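Local coordinates for protein sugar ABC transporter (PDB 4RXT) that binds the pentose sugar alpha-L-arabinopyranose and probably delivers it to an ABC-type sugar transporter, at residues A[76-79]-A[80-84]; A[155-159]-A[160-164]; A[182-185]-A[186-189]; A[257-260]-A[261-265]. All coordinates share one frame; numbering follows the deposited sequence. Where two conformers were deposited one is given.

Interaction 1: residues A[76-79]-A[80-84]; sequences LGKP and VDEAA
Lys78 and Glu82, one helical turn apart, carry the side-chain part of this local contact, while the backbone bonds run through the early part of helix 77-84. Four i to i+4 backbone hydrogen bonds form the polar part: Val80, Asp81, Glu82 and Ala83 donate through N to O of Leu76, Gly77, Lys78 and Pro79. The last is the straightest, Ala83 N to Pro79 O at 2.9 Å with 170° at the hydrogen. Pro79 has no N-H to give, but near the start of a helix none is needed, and its carbonyl still accepts.

The charged pair lies side by side, both chains pointing the same way. Bends at chi2 (-75°) and chi4 bring the Lys78 methylenes, rather than its ammonium, to the carboxylate: CE is 3.1 Å from Glu82 OE2, and CD is 3.6 Å from Glu82 CG. Lys78 NZ stays 4.2 Å from Glu82 OE2, beyond a salt bridge.

Val80 CG2 lies against a backbone carbonyl, 3.2 Å from Leu76 O. Away from the charged pair, Leu76, Pro79 and Ala83 pack on helix 48-60, and Asp81 OD1 is hydrogen-bonded to Ser98 OG.

With Lys78 and Glu82 both exposed, their attraction is probably weak and screened by solvent; the pair probably contributes little, whereas the backbone bonds and the packing of the apolar side are plain in the geometry.

Interaction 2: residues A[155-159]-A[160-164]; sequences LDQVK and TKYPG
Val158 CA lies at the edge of the Tyr162 phenol ring, near its plane, and Gln157 meets the ring through its aliphatic part: CG is 4.0 Å from Tyr162 CE2, and the amide plane is turned 74° from the ring plane. Over one face of the ring sits CG of Lys161, 3.5 Å above the plane and displaced toward the rim. The Gln157 side chain also runs alongside that of Lys161, both pointing the same way, with Gln157 NE2 3.6 Å from Lys161 CD. A bend at chi2 (75°) brings the Gln157 amide round to this position. Its NE2 and the Tyr162 OH both hydrogen-bond to Asp118 OD1 on helix 109-128, so a single carboxylate oxygen ties down both flat groups.

The backbone records the end of the helix. Lys161 N bonds to Gln157 O at 2.9 Å, in ordinary helical fashion, but Tyr162 N reaches Val158 O at 3.1 Å with only 138° at the hydrogen, from above the carbonyl plane. Tyr162 is the first residue to leave helical phi/psi. On the outer side, a water lies 2.7 Å from Thr160 OG1 and gives a weak hydrogen bond to Asp156 O, which also accepts from Thr160 N.

Val158 packs on Leu165 and Val167, and Gly164 pairs through its backbone with Gly133. The arrangement is a helix C-terminus turning into the next strand, within the beta-alpha-beta unit of strand 133-139, helix 145-161 and strand 165-172 in a periplasmic-binding-protein fold.

Interaction 3: residues A[182-185]-A[186-189]; sequences NIMT and DLIT
Leu187 N to Ile183 O is the shortest of four i to i+4 backbone hydrogen bonds here, 2.8 Å with 158° at the hydrogen. Asp186, Ile188 and Thr189 donate in the same way to Asn182, Met184 and Thr185. Thr189 N reaches Thr185 O at 3.1 Å, and Thr189 OG1 also stands 3.1 Å from that oxygen, although the hydroxyl proton has another acceptor within reach. Thr185 OG1 is hydrogen-bonded one turn back, to Leu181 O. At the exposed side the Asp186 carboxylate folds back over the turn before it, its CG 3.1 Å from Asn182 O; both groups are acceptors, so no bond links them.

These turns belong to helix 177-190, which packs through Ile183, Met184 and Leu187 on strand 133-139, as helices flank the sheet of each lobe in periplasmic binding proteins.

The apolar contacts lie on that sheet-facing side. Ile183 and Leu187 run alongside each other, pointing the same way, with Ile183 CG2 3.7 Å from Leu187 CD1. It is the branch methyl of Ile183 that touches: CG2 is anti to the backbone N, while CG1 (chi1 -73°) is anti to the carbonyl carbon. Met184 crosses Leu187 at about a right angle: its chain doubles round at chi2 and chi3 and sets the terminal CE 3.9 Å from Leu187 CB. Met184 also touches Val208 and Ala211 of helix 202-214, while Leu187 extends to Ala169 and Lys171 of strand 165-172.

Interaction 4: residues A[257-260]-A[261-265]; sequences IKTA and LAVSK
Leu261 and Ile257 are joined by the straightest of four successive i to i+4 hydrogen bonds, Leu261 N to Ile257 O at 2.9 Å with 170° at the hydrogen. Ala262, Val263 and Ser264 donate likewise to O of Lys258, Thr259 and Ala260, so every carbonyl of 257-260 has a backbone donor. The Ala262 N to Lys258 O bond is slightly longer, 3.1 Å.

At the C-terminal end the pattern changes. Leu261 O accepts twice: Ser264 OG donates to it at 2.6 Å, and Lys265 N reaches it at 3.2 Å, both from the same face of the carbonyl plane. Ser264 chi1 (79°) places OG between the backbone N and carbonyl carbon, bending the hydroxyl back against its own helix; the oxygen arrives 23° out of the carbonyl plane. Lys265 N has a second, weak bond to Ala262 O at 3.1 Å, a sign that the last turn tightens as the helix ends. Thr259 OG1 is satisfied in the preceding turn by Asp255 O.

Side chains touch little across the contact. Val263 CG2 rests 3.4 Å from Thr259 O, and Ala262 CB approaches the same oxygen at 3.5 Å, so two small apolar groups lie close to a carbonyl already engaged by Val263 N.

Helix 249-264 lies against the parallel sheet containing strands 66-68 and 89-92: Ile257 and Ala260 meet Val67, and Thr259 and Ala260 meet Ile90. Helix 17-33 packs beside it, with Ala26 and Ala29 against Ile257 and Leu33 against Lys258 and Leu261.

Each contact lies on one helix or at its end, the helices flank sheets, and none of the contacts touches another. Interactions 1 and 4 belong to helices packed about the parallel sheet that includes strands 66-68 and 89-92, their centres about 19 Å apart; interactions 2 and 3 accompany the other sheet, both against strand 165-172, with centres about 23 Å apart. Interaction 3 is the surface contact, the others partly buried. Chemistry follows place: interaction 1 opens a helix and has a loose charged pair, interactions 2 and 4 close helices with a bent backbone bond and a serine hydroxyl respectively, and interaction 3, wholly helical, adds packing between aliphatic side chains.

Interaction 1: residues A[76-79]-A[80-84]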
loop_
_atom_site.group_PDB
_atom_site.type_symbol
_atom_site.label_atom_id
_atom_site.label_comp_id
_atom_site.label_asym_id
_atom_site.label_seq_id
_atom_site.Cartn_x
_atom_site.Cartn_y
_atom_site.Cartn_z
ATOM N N LEU A 76 -3.422 -16.157 3.519
ATOM C CA LEU A 76 -4.263 -15.665 4.605
ATOM C C LEU A 76 -5.732 -16.084 4.477
ATOM O O LEU A 76 -6.501 -15.878 5.384
ATOM C CB LEU A 76 -4.101 -14.124 4.810
ATOM C CG LEU A 76 -3.029 -13.652 5.821
ATOM C CD1 LEU A 76 -3.392 -13.961 7.284
ATOM C CD2 LEU A 76 -1.664 -14.212 5.436
ATOM N N GLY A 77 -6.109 -16.687 3.353
ATOM C CA GLY A 77 -7.514 -17.093 3.132
ATOM C C GLY A 77 -8.055 -18.013 4.208
ATOM O O GLY A 77 -9.012 -17.690 4.931
ATOM N N LYS A 78 -7.418 -19.167 4.312
ATOM C CA LYS A 78 -7.805 -20.171 5.295
ATOM C C LYS A 78 -7.646 -19.646 6.744
ATOM O O LYS A 78 -8.530 -19.831 7.561
ATOM C CB LYS A 78 -6.925 -21.385 5.049
ATOM C CG LYS A 78 -7.581 -22.678 5.296
ATOM C CD LYS A 78 -7.718 -22.924 6.778
ATOM C CE LYS A 78 -8.572 -24.149 7.018
ATOM N NZ LYS A 78 -7.965 -25.359 6.421
ATOM N N PRO A 79 -6.522 -18.927 7.054
ATOM C CA PRO A 79 -6.437 -18.417 8.411
ATOM C C PRO A 79 -7.582 -17.471 8.762
ATOM O O PRO A 79 -8.085 -17.522 9.870
ATOM C CB PRO A 79 -5.074 -17.721 8.427
ATOM C CG PRO A 79 -4.256 -18.590 7.525
ATOM C CD PRO A 79 -5.191 -18.970 6.425
ATOM N N VAL A 80 -7.987 -16.626 7.809
ATOM C CA VAL A 80 -9.123 -15.758 8.056
ATOM C C VAL A 80 -10.420 -16.554 8.198
ATOM O O VAL A 80 -11.219 -16.244 9.089
ATOM C CB VAL A 80 -9.230 -14.634 7.022
ATOM C CG1 VAL A 80 -10.555 -13.904 7.140
ATOM C CG2 VAL A 80 -8.050 -13.674 7.198
ATOM N N ASP A 81 -10.616 -17.580 7.360
ATOM C CA ASP A 81 -11.820 -18.424 7.470
ATOM C C ASP A 81 -11.881 -19.020 8.889
ATOM O O ASP A 81 -12.942 -19.058 9.525
ATOM C CB ASP A 81 -11.807 -19.577 6.448
ATOM C CG ASP A 81 -12.147 -19.148 5.012
ATOM O OD1 ASP A 81 -12.748 -18.072 4.793
ATOM O OD2 ASP A 81 -11.786 -19.934 4.096
ATOM N N GLU A 82 -10.732 -19.508 9.367
ATOM C CA GLU A 82 -10.663 -20.142 10.677
ATOM C C GLU A 82 -10.967 -19.160 11.794
ATOM O O GLU A 82 -11.750 -19.463 12.711
ATOM C CB GLU A 82 -9.318 -20.845 10.895
ATOM C CG GLU A 82 -9.100 -22.050 9.985
ATOM C CD GLU A 82 -10.165 -23.105 10.171
ATOM O OE1 GLU A 82 -10.484 -23.405 11.340
ATOM O OE2 GLU A 82 -10.694 -23.617 9.164
ATOM N N ALA A 83 -10.293 -18.001 11.748
ATOM C CA ALA A 83 -10.528 -16.946 12.725
ATOM C C ALA A 83 -11.996 -16.528 12.809
ATOM O O ALA A 83 -12.541 -16.336 13.901
ATOM C CB ALA A 83 -9.668 -15.734 12.409
ATOM N N ALA A 84 -12.623 -16.432 11.646
ATOM C CA ALA A 84 -13.991 -15.956 11.524
ATOM C C ALA A 84 -15.009 -16.868 12.193
ATOM O O ALA A 84 -16.130 -16.426 12.465
ATOM C CB ALA A 84 -14.359 -15.737 10.053
#

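Interaction 2: residues A[155-159]-A[160-164]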
loop_
_atom_site.group_PDB
_atom_site.type_symbol
_atom_site.label_atom_id
_atom_site.label_comp_id
_atom_site.label_asym_id
_atom_site.label_seq_id
_atom_site.Cartn_x
_atom_site.Cartn_y
_atom_site.Cartn_z
ATOM N N LEU A 155 -0.439 -2.430 -15.785
ATOM C CA LEU A 155 -0.125 -3.136 -17.021
ATOM C C LEU A 155 -1.278 -3.009 -18.047
ATOM O O LEU A 155 -1.028 -2.763 -19.222
ATOM C CB LEU A 155 0.235 -4.611 -16.762
ATOM C CG LEU A 155 1.556 -4.865 -16.015
ATOM C CD1 LEU A 155 1.739 -6.339 -15.722
ATOM C CD2 LEU A 155 2.750 -4.281 -16.775
ATOM N N ASP A 156 -2.516 -3.172 -17.587
ATOM C CA ASP A 156 -3.677 -3.077 -18.428
ATOM C C ASP A 156 -3.813 -1.688 -19.059
ATOM O O ASP A 156 -4.070 -1.529 -20.251
ATOM C CB ASP A 156 -4.938 -3.398 -17.619
ATOM C CG ASP A 156 -5.050 -4.893 -17.230
ATOM O OD1 ASP A 156 -4.256 -5.743 -17.709
ATOM O OD2 ASP A 156 -5.955 -5.192 -16.412
ATOM N N GLN A 157 -3.609 -0.657 -18.254
ATOM C CA GLN A 157 -3.760 0.722 -18.748
ATOM C C GLN A 157 -2.648 1.003 -19.766
ATOM O O GLN A 157 -2.845 1.601 -20.822
ATOM C CB GLN A 157 -3.693 1.693 -17.544
ATOM C CG GLN A 157 -4.041 3.128 -17.906
ATOM C CD GLN A 157 -5.521 3.381 -18.120
ATOM O OE1 GLN A 157 -6.300 2.471 -18.372
ATOM N NE2 GLN A 157 -5.920 4.629 -18.027
ATOM N N VAL A 158 -1.435 0.566 -19.440
ATOM C CA VAL A 158 -0.340 0.749 -20.386
ATOM C C VAL A 158 -0.642 0.112 -21.729
ATOM O O VAL A 158 -0.397 0.684 -22.825
ATOM C CB VAL A 158 1.008 0.285 -19.816
ATOM C CG1 VAL A 158 2.090 0.269 -20.897
ATOM C CG2 VAL A 158 1.444 1.272 -18.737
ATOM N N LYS A 159 -1.146 -1.098 -21.645
ATOM C CA LYS A 159 -1.401 -1.867 -22.866
ATOM C C LYS A 159 -2.444 -1.233 -23.780
ATOM O O LYS A 159 -2.265 -1.205 -25.014
ATOM C CB LYS A 159 -1.831 -3.264 -22.532
ATOM C CG LYS A 159 -2.051 -4.086 -23.815
ATOM C CD LYS A 159 -2.182 -5.559 -23.620
ATOM C CE LYS A 159 -2.483 -6.201 -24.965
ATOM N NZ LYS A 159 -1.319 -6.524 -25.817
ATOM N N THR A 160 -3.513 -0.700 -23.213
ATOM C CA THR A 160 -4.607 -0.193 -24.065
ATOM C C THR A 160 -4.453 1.309 -24.390
ATOM O O THR A 160 -4.693 1.769 -25.512
ATOM C CB THR A 160 -5.989 -0.498 -23.488
ATOM O OG1 THR A 160 -6.141 0.156 -22.262
ATOM C CG2 THR A 160 -6.128 -1.962 -23.223
ATOM N N LYS A 161 -4.023 2.064 -23.402
ATOM C CA LYS A 161 -4.037 3.502 -23.548
ATOM C C LYS A 161 -2.701 4.059 -24.020
ATOM O O LYS A 161 -2.665 5.126 -24.655
ATOM C CB LYS A 161 -4.522 4.139 -22.248
ATOM C CG LYS A 161 -4.567 5.639 -22.315
ATOM C CD LYS A 161 -5.368 6.207 -21.179
ATOM C CE LYS A 161 -5.624 7.679 -21.405
ATOM N NZ LYS A 161 -6.565 7.817 -22.547
ATOM N N TYR A 162 -1.605 3.352 -23.728
ATOM C CA TYR A 162 -0.244 3.897 -23.988
ATOM C C TYR A 162 0.578 2.933 -24.821
ATOM O O TYR A 162 1.595 2.429 -24.385
ATOM C CB TYR A 162 0.457 4.276 -22.685
ATOM C CG TYR A 162 -0.358 5.235 -21.846
ATOM C CD1 TYR A 162 -0.641 6.485 -22.313
ATOM C CD2 TYR A 162 -0.907 4.852 -20.619
ATOM C CE1 TYR A 162 -1.404 7.373 -21.563
ATOM C CE2 TYR A 162 -1.686 5.723 -19.869
ATOM C CZ TYR A 162 -1.938 6.995 -20.349
ATOM O OH TYR A 162 -2.753 7.901 -19.668
ATOM N N PRO A 163 0.123 2.670 -26.062
ATOM C CA PRO A 163 0.852 1.667 -26.834
ATOM C C PRO A 163 2.317 1.991 -27.173
ATOM O O PRO A 163 3.065 1.102 -27.569
ATOM C CB PRO A 163 -0.018 1.517 -28.109
ATOM C CG PRO A 163 -0.670 2.868 -28.240
ATOM C CD PRO A 163 -0.998 3.252 -26.827
ATOM N N GLY A 164 2.713 3.267 -27.016
ATOM C CA GLY A 164 4.086 3.700 -27.263
ATOM C C GLY A 164 5.030 3.383 -26.101
ATOM O O GLY A 164 6.249 3.486 -26.256
HETATM O O HOH W 1 -7.345 -1.298 -20.293
#

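Interaction 3: residues A[182-185]-A[186-189]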
loop_
_atom_site.group_PDB
_atom_site.type_symbol
_atom_site.label_atom_id
_atom_site.label_comp_id
_atom_site.label_asym_id
_atom_site.label_seq_id
_atom_site.Cartn_x
_atom_site.Cartn_y
_atom_site.Cartn_z
ATOM N N ASN A 182 18.909 -1.611 -5.578
ATOM C CA ASN A 182 19.777 -2.458 -6.370
ATOM C C ASN A 182 19.121 -2.927 -7.672
ATOM O O ASN A 182 19.759 -2.885 -8.699
ATOM C CB ASN A 182 20.253 -3.655 -5.542
ATOM C CG ASN A 182 21.234 -3.303 -4.429
ATOM O OD1 ASN A 182 21.883 -2.268 -4.417
ATOM N ND2 ASN A 182 21.347 -4.229 -3.485
ATOM N N ILE A 183 17.849 -3.304 -7.615
ATOM C CA ILE A 183 17.124 -3.707 -8.828
ATOM C C ILE A 183 17.114 -2.528 -9.804
ATOM O O ILE A 183 17.397 -2.690 -10.973
ATOM C CB ILE A 183 15.708 -4.109 -8.501
ATOM C CG1 ILE A 183 15.694 -5.467 -7.798
ATOM C CG2 ILE A 183 14.910 -4.280 -9.787
ATOM C CD1 ILE A 183 14.385 -5.803 -7.133
ATOM N N MET A 184 16.807 -1.317 -9.305
ATOM C CA MET A 184 16.712 -0.167 -10.193
ATOM C C MET A 184 18.049 0.121 -10.873
ATOM O O MET A 184 18.108 0.327 -12.104
ATOM C CB MET A 184 16.192 1.081 -9.444
ATOM C CG MET A 184 16.005 2.305 -10.330
ATOM S SD MET A 184 14.605 2.254 -11.481
ATOM C CE MET A 184 14.851 0.966 -12.655
ATOM N N THR A 185 19.122 0.077 -10.084
ATOM C CA THR A 185 20.464 0.347 -10.598
ATOM C C THR A 185 20.857 -0.729 -11.645
ATOM O O THR A 185 21.428 -0.410 -12.701
ATOM C CB THR A 185 21.481 0.414 -9.429
ATOM O OG1 THR A 185 21.077 1.430 -8.480
ATOM C CG2 THR A 185 22.819 0.832 -9.954
ATOM N N ASP A 186 20.499 -1.985 -11.346
ATOM C CA ASP A 186 20.804 -3.112 -12.244
ATOM C C ASP A 186 20.061 -2.961 -13.560
ATOM O O ASP A 186 20.641 -3.109 -14.639
ATOM C CB ASP A 186 20.413 -4.484 -11.643
ATOM C CG ASP A 186 21.286 -4.918 -10.444
ATOM O OD1 ASP A 186 22.275 -4.229 -10.096
ATOM O OD2 ASP A 186 20.979 -5.987 -9.842
ATOM N N LEU A 187 18.791 -2.620 -13.446
ATOM C CA LEU A 187 17.891 -2.514 -14.603
ATOM C C LEU A 187 18.357 -1.457 -15.565
ATOM O O LEU A 187 18.441 -1.654 -16.756
ATOM C CB LEU A 187 16.425 -2.231 -14.184
ATOM C CG LEU A 187 15.588 -3.389 -13.619
ATOM C CD1 LEU A 187 14.206 -2.919 -13.173
ATOM C CD2 LEU A 187 15.498 -4.554 -14.594
ATOM N N ILE A 188 18.721 -0.303 -15.035
ATOM C CA ILE A 188 19.059 0.796 -15.902
ATOM C C ILE A 188 20.446 0.653 -16.515
ATOM O O ILE A 188 20.663 1.023 -17.659
ATOM C CB ILE A 188 18.858 2.150 -15.184
ATOM C CG1 ILE A 188 19.010 3.284 -16.181
ATOM C CG2 ILE A 188 19.837 2.362 -14.043
ATOM C CD1 ILE A 188 18.881 4.603 -15.505
ATOM N N THR A 189 21.383 0.121 -15.754
ATOM C CA THR A 189 22.735 0.038 -16.275
ATOM C C THR A 189 22.688 -0.922 -17.481
ATOM O O THR A 189 23.347 -0.708 -18.516
ATOM C CB THR A 189 23.768 -0.368 -15.190
ATOM O OG1 THR A 189 23.474 -1.664 -14.674
ATOM C CG2 THR A 189 23.759 0.646 -14.086
#

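Interaction 4: residues A[257-260]-A[261-265]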
loop_
_atom_site.group_PDB
_atom_site.type_symbol
_atom_site.label_atom_id
_atom_site.label_comp_id
_atom_site.label_asym_id
_atom_site.label_seq_id
_atom_site.Cartn_x
_atom_site.Cartn_y
_atom_site.Cartn_z
ATOM N N ILE A 257 -11.184 0.171 13.134
ATOM C CA ILE A 257 -11.587 -0.024 14.520
ATOM C C ILE A 257 -13.041 0.373 14.767
ATOM O O ILE A 257 -13.797 -0.372 15.372
ATOM C CB ILE A 257 -10.665 0.717 15.486
ATOM C CG1 ILE A 257 -9.258 0.138 15.412
ATOM C CG2 ILE A 257 -11.241 0.683 16.909
ATOM C CD1 ILE A 257 -9.089 -1.324 15.809
ATOM N N LYS A 258 -13.434 1.538 14.276
ATOM C CA LYS A 258 -14.829 1.985 14.443
ATOM C C LYS A 258 -15.835 0.945 13.864
ATOM O O LYS A 258 -16.851 0.616 14.517
ATOM C CB LYS A 258 -15.021 3.367 13.825
ATOM C CG LYS A 258 -16.337 4.046 14.099
ATOM C CD LYS A 258 -16.306 5.483 13.622
ATOM C CE LYS A 258 -17.585 6.191 14.003
ATOM N NZ LYS A 258 -17.402 7.639 13.796
ATOM N N THR A 259 -15.542 0.441 12.667
ATOM C CA THR A 259 -16.378 -0.596 12.037
ATOM C C THR A 259 -16.384 -1.893 12.806
ATOM O O THR A 259 -17.432 -2.483 13.013
ATOM C CB THR A 259 -15.894 -0.853 10.601
ATOM O OG1 THR A 259 -15.973 0.379 9.857
ATOM C CG2 THR A 259 -16.695 -1.962 9.938
ATOM N N ALA A 260 -15.211 -2.318 13.268
ATOM C CA ALA A 260 -15.118 -3.540 14.052
ATOM C C ALA A 260 -15.941 -3.421 15.346
ATOM O O ALA A 260 -16.611 -4.369 15.728
ATOM C CB ALA A 260 -13.666 -3.879 14.386
ATOM N N LEU A 261 -15.863 -2.274 16.029
ATOM C CA LEU A 261 -16.700 -2.063 17.183
ATOM C C LEU A 261 -18.193 -2.223 16.864
ATOM O O LEU A 261 -18.947 -2.845 17.609
ATOM C CB LEU A 261 -16.415 -0.687 17.803
ATOM C CG LEU A 261 -17.225 -0.342 19.062
ATOM C CD1 LEU A 261 -17.001 -1.330 20.209
ATOM C CD2 LEU A 261 -16.937 1.075 19.529
ATOM N N ALA A 262 -18.623 -1.599 15.779
ATOM C CA ALA A 262 -20.022 -1.674 15.423
ATOM C C ALA A 262 -20.448 -3.131 15.138
ATOM O O ALA A 262 -21.514 -3.600 15.602
ATOM C CB ALA A 262 -20.310 -0.788 14.205
ATOM N N VAL A 263 -19.589 -3.858 14.420
ATOM C CA VAL A 263 -19.860 -5.277 14.150
ATOM C C VAL A 263 -19.971 -6.103 15.461
ATOM O O VAL A 263 -20.861 -6.959 15.596
ATOM C CB VAL A 263 -18.792 -5.870 13.217
ATOM C CG1 VAL A 263 -18.905 -7.378 13.170
ATOM C CG2 VAL A 263 -18.886 -5.260 11.818
ATOM N N SER A 264 -19.060 -5.836 16.410
ATOM C CA SER A 264 -19.052 -6.490 17.717
ATOM C C SER A 264 -20.328 -6.254 18.519
ATOM O O SER A 264 -20.666 -7.050 19.392
ATOM C CB SER A 264 -17.849 -6.045 18.552
ATOM O OG SER A 264 -18.045 -4.780 19.155
ATOM N N LYS A 265 -21.016 -5.151 18.238
ATOM C CA LYS A 265 -22.334 -4.842 18.861
ATOM C C LYS A 265 -23.535 -5.342 18.059
ATOM O O LYS A 265 -24.686 -5.040 18.394
ATOM C CB LYS A 265 -22.496 -3.333 19.052
ATOM C CG LYS A 265 -21.466 -2.715 19.972
ATOM C CD LYS A 265 -21.810 -1.253 20.128
ATOM C CE LYS A 265 -20.728 -0.482 20.814
ATOM N NZ LYS A 265 -21.087 0.952 20.813
#